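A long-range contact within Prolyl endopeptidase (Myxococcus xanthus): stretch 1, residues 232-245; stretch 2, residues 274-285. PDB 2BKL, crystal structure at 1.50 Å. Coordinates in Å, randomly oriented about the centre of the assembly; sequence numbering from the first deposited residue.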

# COMPACT_ATOMS: atom_id res chain seq x y z
N SER A 232 10.54 13.00 -8.85
CA SER A 232 11.45 14.10 -8.52
C SER A 232 11.43 14.39 -7.02
O SER A 232 10.51 14.02 -6.30
N ASP A 233 12.48 15.08 -6.57
CA ASP A 233 12.50 15.64 -5.21
C ASP A 233 13.37 16.88 -5.21
O ASP A 233 14.16 17.09 -6.13
N LEU A 234 13.21 17.72 -4.21
CA LEU A 234 13.88 19.02 -4.13
C LEU A 234 14.37 19.22 -2.71
O LEU A 234 13.64 18.99 -1.76
N SER A 235 15.62 19.66 -2.56
CA SER A 235 16.13 19.96 -1.24
C SER A 235 15.42 21.18 -0.66
O SER A 235 14.88 22.00 -1.37
N ARG A 236 15.42 21.25 0.67
CA ARG A 236 14.85 22.41 1.37
C ARG A 236 15.36 23.76 0.93
O ARG A 236 14.58 24.71 0.81
N ASP A 237 16.65 23.89 0.69
CA ASP A 237 17.21 25.16 0.26
C ASP A 237 16.98 25.47 -1.22
O ASP A 237 17.40 26.51 -1.73
N GLY A 238 16.31 24.54 -1.93
CA GLY A 238 16.03 24.73 -3.34
C GLY A 238 17.23 24.56 -4.26
O GLY A 238 17.13 24.75 -5.47
N LYS A 239 18.37 24.18 -3.71
CA LYS A 239 19.61 24.20 -4.48
C LYS A 239 19.89 22.89 -5.20
O LYS A 239 20.70 22.86 -6.12
N TYR A 240 19.21 21.82 -4.81
CA TYR A 240 19.45 20.50 -5.40
C TYR A 240 18.13 19.88 -5.81
O TYR A 240 17.26 19.59 -4.99
N LEU A 241 18.02 19.66 -7.10
CA LEU A 241 16.91 18.94 -7.70
C LEU A 241 17.33 17.53 -8.09
O LEU A 241 18.32 17.32 -8.75
N PHE A 242 16.56 16.54 -7.63
CA PHE A 242 16.80 15.13 -7.91
C PHE A 242 15.69 14.53 -8.77
O PHE A 242 14.50 14.85 -8.61
N VAL A 243 16.10 13.66 -9.68
CA VAL A 243 15.18 12.85 -10.47
C VAL A 243 15.61 11.40 -10.35
O VAL A 243 16.77 11.04 -10.58
N TYR A 244 14.64 10.57 -9.98
CA TYR A 244 14.80 9.13 -9.84
C TYR A 244 14.16 8.41 -11.01
O TYR A 244 13.05 8.75 -11.40
N ILE A 245 14.86 7.43 -11.59
CA ILE A 245 14.25 6.46 -12.49
C ILE A 245 14.16 5.16 -11.69
O ILE A 245 15.19 4.54 -11.39
N LYS A 274 19.27 -0.02 -4.91
CA LYS A 274 18.47 1.17 -4.78
C LYS A 274 19.19 2.22 -3.99
O LYS A 274 20.02 1.91 -3.13
N TYR A 275 18.82 3.47 -4.25
CA TYR A 275 19.43 4.64 -3.65
C TYR A 275 18.38 5.71 -3.43
O TYR A 275 17.68 6.09 -4.38
N GLU A 276 18.28 6.23 -2.22
CA GLU A 276 17.41 7.36 -1.87
C GLU A 276 18.28 8.44 -1.28
O GLU A 276 19.14 8.17 -0.44
N VAL A 277 18.08 9.69 -1.71
CA VAL A 277 18.97 10.78 -1.34
C VAL A 277 18.22 11.93 -0.67
O VAL A 277 17.11 12.31 -1.10
N HIS A 278 18.80 12.46 0.40
CA HIS A 278 18.34 13.69 1.03
C HIS A 278 19.51 14.64 1.14
O HIS A 278 20.59 14.24 1.52
N ALA A 279 19.31 15.89 0.73
CA ALA A 279 20.34 16.92 0.81
C ALA A 279 20.06 17.92 1.93
O ALA A 279 18.94 18.38 2.08
N TRP A 280 21.08 18.24 2.69
CA TRP A 280 20.98 19.23 3.75
C TRP A 280 22.33 19.89 3.90
O TRP A 280 23.34 19.22 4.01
N LYS A 281 22.35 21.22 3.93
CA LYS A 281 23.59 22.02 4.09
C LYS A 281 24.70 21.54 3.15
O LYS A 281 25.85 21.38 3.55
N ASP A 282 24.35 21.39 1.87
CA ASP A 282 25.31 21.04 0.79
C ASP A 282 26.00 19.70 0.98
O ASP A 282 27.09 19.45 0.47
N ARG A 283 25.35 18.80 1.72
CA ARG A 283 25.81 17.41 1.76
C ARG A 283 24.64 16.52 1.37
O ARG A 283 23.50 16.84 1.65
N PHE A 284 24.91 15.41 0.69
CA PHE A 284 23.90 14.44 0.31
C PHE A 284 24.02 13.24 1.24
O PHE A 284 25.12 12.77 1.54
N TYR A 285 22.86 12.77 1.73
CA TYR A 285 22.77 11.58 2.56
C TYR A 285 22.07 10.50 1.74
O TYR A 285 20.94 10.66 1.36

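Strand 275-280 runs antiparallel to strand 241-245, at 175°, but the two axes come no nearer than 9.1 Å, so side chains and waters fill the gap. Tyr275 (m) sets its CB sideways, and its ring makes no contact with stretch 1; its contribution is backbone, its O lying 3.5 Å from Tyr244 CE1 at that ring's edge. Glu276 (t) sets its CB sideways, and its OE2 accepts a hydrogen bond from His278 NE2 at 2.8 Å.

Val277 (t) points toward stretch 1, a compact branched side chain whose CG1 meets Phe242 CE1 at 3.8 Å. Its N donates to Tyr244 OH (2.9 Å, 164°), so the long side chain of Tyr244, in the m rotamer, carries its hydroxyl across to the opposing backbone. Two waters extend this link: one joins Tyr244 OH, Val277 O and Asp233 OD2, while the other joins Asp233 OD2 and Val277 O.

His278 (m) starts away, yet its CE1 ends 4.3 Å from Asp233 OD2. Ala279 points inward where the chains draw closest, CA to CA 5.6 Å from Ser235; its methyl CB lies 3.9 Å from Ser235 CB and 4.1 Å from both Tyr240 CD2 and Phe242 CE2, and a bare methyl suits so crowded a spot. A water bridges Ala279 O to Arg236 N.

Trp280 (t) also begins away, but its long indole brings CZ3 within 4.0 Å of Arg236 CB. In the type I' turn that follows, Lys281 points its CA-to-CB bond away and its side chain makes no contact, while its N shares a water with Asp237 OD2. Asp282 (m) accepts a hydrogen bond at OD1 from Tyr240 OH (2.7 Å); another water connects Asp282 N to Asp237 OD2.

Phe284 (m) completes the apolar cluster. Its edge meets the face of Tyr240 (m), with centroids 5.1 Å apart, and its own face receives the edge of Phe242 (m), a flat ring thus serving two neighbours.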

# COMPACT_ATOMS: atom_id res chain seq x y z
CB SER A 232 11.15 15.35 -9.33
OG SER A 232 9.93 15.95 -8.94
CB ASP A 233 13.05 14.61 -4.22
CG ASP A 233 12.59 14.85 -2.77
OD1 ASP A 233 11.79 15.79 -2.53
OD2 ASP A 233 13.00 14.14 -1.81
CB LEU A 234 12.92 20.17 -4.51
CG LEU A 234 13.57 21.56 -4.59
CD1 LEU A 234 14.54 21.69 -5.76
CD2 LEU A 234 12.50 22.67 -4.66
CB SER A 235 17.66 20.20 -1.29
OG SER A 235 17.98 21.35 -2.05
CB ARG A 236 15.12 22.28 2.86
CG ARG A 236 14.13 21.47 3.56
CD ARG A 236 12.71 22.05 3.57
NE ARG A 236 12.52 23.38 4.17
CZ ARG A 236 12.64 23.65 5.47
NH1 ARG A 236 13.02 22.70 6.32
NH2 ARG A 236 12.40 24.88 5.94
CB ASP A 237 18.72 25.26 0.62
CG ASP A 237 19.58 24.13 0.01
OD1 ASP A 237 19.20 23.48 -0.99
OD2 ASP A 237 20.70 23.85 0.50
CB LYS A 239 20.80 24.56 -3.59
CG LYS A 239 20.82 26.03 -3.14
CD LYS A 239 20.96 27.01 -4.31
CE LYS A 239 21.14 28.46 -3.84
NZ LYS A 239 19.99 29.32 -4.28
CB TYR A 240 20.26 19.60 -4.45
CG TYR A 240 21.56 20.22 -3.99
CD1 TYR A 240 22.70 20.18 -4.79
CD2 TYR A 240 21.65 20.86 -2.75
CE1 TYR A 240 23.87 20.76 -4.38
CE2 TYR A 240 22.83 21.44 -2.33
CZ TYR A 240 23.93 21.39 -3.16
OH TYR A 240 25.15 21.97 -2.79
CB LEU A 241 16.43 19.71 -8.93
CG LEU A 241 15.37 19.06 -9.80
CD1 LEU A 241 14.05 18.98 -9.07
CD2 LEU A 241 15.26 19.85 -11.09
CB PHE A 242 16.85 14.34 -6.59
CG PHE A 242 17.96 14.75 -5.70
CD1 PHE A 242 19.23 14.29 -5.93
CD2 PHE A 242 17.72 15.61 -4.66
CE1 PHE A 242 20.29 14.70 -5.11
CE2 PHE A 242 18.74 16.04 -3.85
CZ PHE A 242 20.03 15.58 -4.09
CB VAL A 243 15.13 13.30 -11.92
CG1 VAL A 243 14.33 12.30 -12.78
CG2 VAL A 243 14.50 14.70 -12.03
CB TYR A 244 14.12 8.67 -8.56
CG TYR A 244 14.67 9.22 -7.25
CD1 TYR A 244 15.67 8.56 -6.58
CD2 TYR A 244 14.14 10.34 -6.67
CE1 TYR A 244 16.16 9.02 -5.39
CE2 TYR A 244 14.63 10.82 -5.47
CZ TYR A 244 15.63 10.15 -4.84
OH TYR A 244 16.12 10.61 -3.63
CB ILE A 245 15.07 6.29 -13.79
CG1 ILE A 245 15.18 7.64 -14.54
CG2 ILE A 245 14.42 5.21 -14.64
CD1 ILE A 245 16.05 7.58 -15.76
CB LYS A 274 17.14 0.89 -4.09
CG LYS A 274 16.25 -0.00 -4.87
CD LYS A 274 14.96 -0.31 -4.09
CE LYS A 274 15.23 -1.30 -2.99
NZ LYS A 274 13.99 -1.70 -2.29
CB TYR A 275 20.53 5.23 -4.54
CG TYR A 275 21.57 4.26 -4.95
CD1 TYR A 275 21.35 3.37 -6.01
CD2 TYR A 275 22.81 4.23 -4.32
CE1 TYR A 275 22.35 2.46 -6.40
CE2 TYR A 275 23.80 3.33 -4.69
CZ TYR A 275 23.56 2.44 -5.73
OH TYR A 275 24.53 1.53 -6.12
CB GLU A 276 16.38 6.91 -0.85
CG GLU A 276 15.40 7.98 -0.42
CD GLU A 276 14.53 7.55 0.74
OE1 GLU A 276 14.22 6.34 0.86
OE2 GLU A 276 14.15 8.41 1.54
CB VAL A 277 19.71 11.35 -2.56
CG1 VAL A 277 20.77 12.35 -2.12
CG2 VAL A 277 20.27 10.26 -3.39
CB HIS A 278 17.74 13.37 2.39
CG HIS A 278 16.49 12.55 2.29
ND1 HIS A 278 15.32 13.05 1.74
CD2 HIS A 278 16.24 11.26 2.61
CE1 HIS A 278 14.41 12.09 1.73
NE2 HIS A 278 14.94 11.00 2.27
CB ALA A 279 20.43 17.65 -0.48
CB TRP A 280 20.52 18.56 5.07
CG TRP A 280 20.37 19.54 6.20
CD1 TRP A 280 21.09 19.57 7.34
CD2 TRP A 280 19.45 20.64 6.27
NE1 TRP A 280 20.67 20.61 8.13
CE2 TRP A 280 19.68 21.30 7.49
CE3 TRP A 280 18.45 21.15 5.42
CZ2 TRP A 280 18.97 22.43 7.87
CZ3 TRP A 280 17.74 22.28 5.82
CH2 TRP A 280 17.99 22.88 7.03
CB LYS A 281 24.01 22.09 5.57
CG LYS A 281 22.99 22.87 6.39
CD LYS A 281 23.44 23.22 7.78
CE LYS A 281 22.44 24.13 8.50
NZ LYS A 281 22.72 24.13 9.97
CB ASP A 282 26.35 22.14 0.60
CG ASP A 282 25.74 23.47 0.28
OD1 ASP A 282 24.95 23.59 -0.68
OD2 ASP A 282 26.03 24.49 0.94
CB ARG A 283 26.26 17.02 3.17
CG ARG A 283 27.19 17.99 3.83
CD ARG A 283 28.47 18.20 3.12
NE ARG A 283 29.36 17.05 3.22
CZ ARG A 283 30.58 17.01 2.74
NH1 ARG A 283 31.07 18.05 2.08
NH2 ARG A 283 31.32 15.92 2.88
CB PHE A 284 24.12 13.93 -1.12
CG PHE A 284 23.99 14.95 -2.22
CD1 PHE A 284 23.49 16.22 -2.03
CD2 PHE A 284 24.34 14.56 -3.52
CE1 PHE A 284 23.36 17.08 -3.11
CE2 PHE A 284 24.24 15.45 -4.59
CZ PHE A 284 23.74 16.69 -4.37
CB TYR A 285 22.04 11.89 3.90
CG TYR A 285 22.81 12.94 4.66
CD1 TYR A 285 22.57 14.29 4.45
CD2 TYR A 285 23.84 12.59 5.52
CE1 TYR A 285 23.34 15.27 5.07
CE2 TYR A 285 24.61 13.57 6.17
CZ TYR A 285 24.34 14.90 5.94
OH TYR A 285 25.12 15.86 6.54
O HOH W 1 14.16 11.68 -2.11
O HOH W 2 15.84 14.66 -1.99
O HOH W 3 16.58 19.34 2.41
O HOH W 4 20.31 23.19 3.46
O HOH W 5 18.51 21.68 1.78
O HOH W 6 21.51 21.40 0.72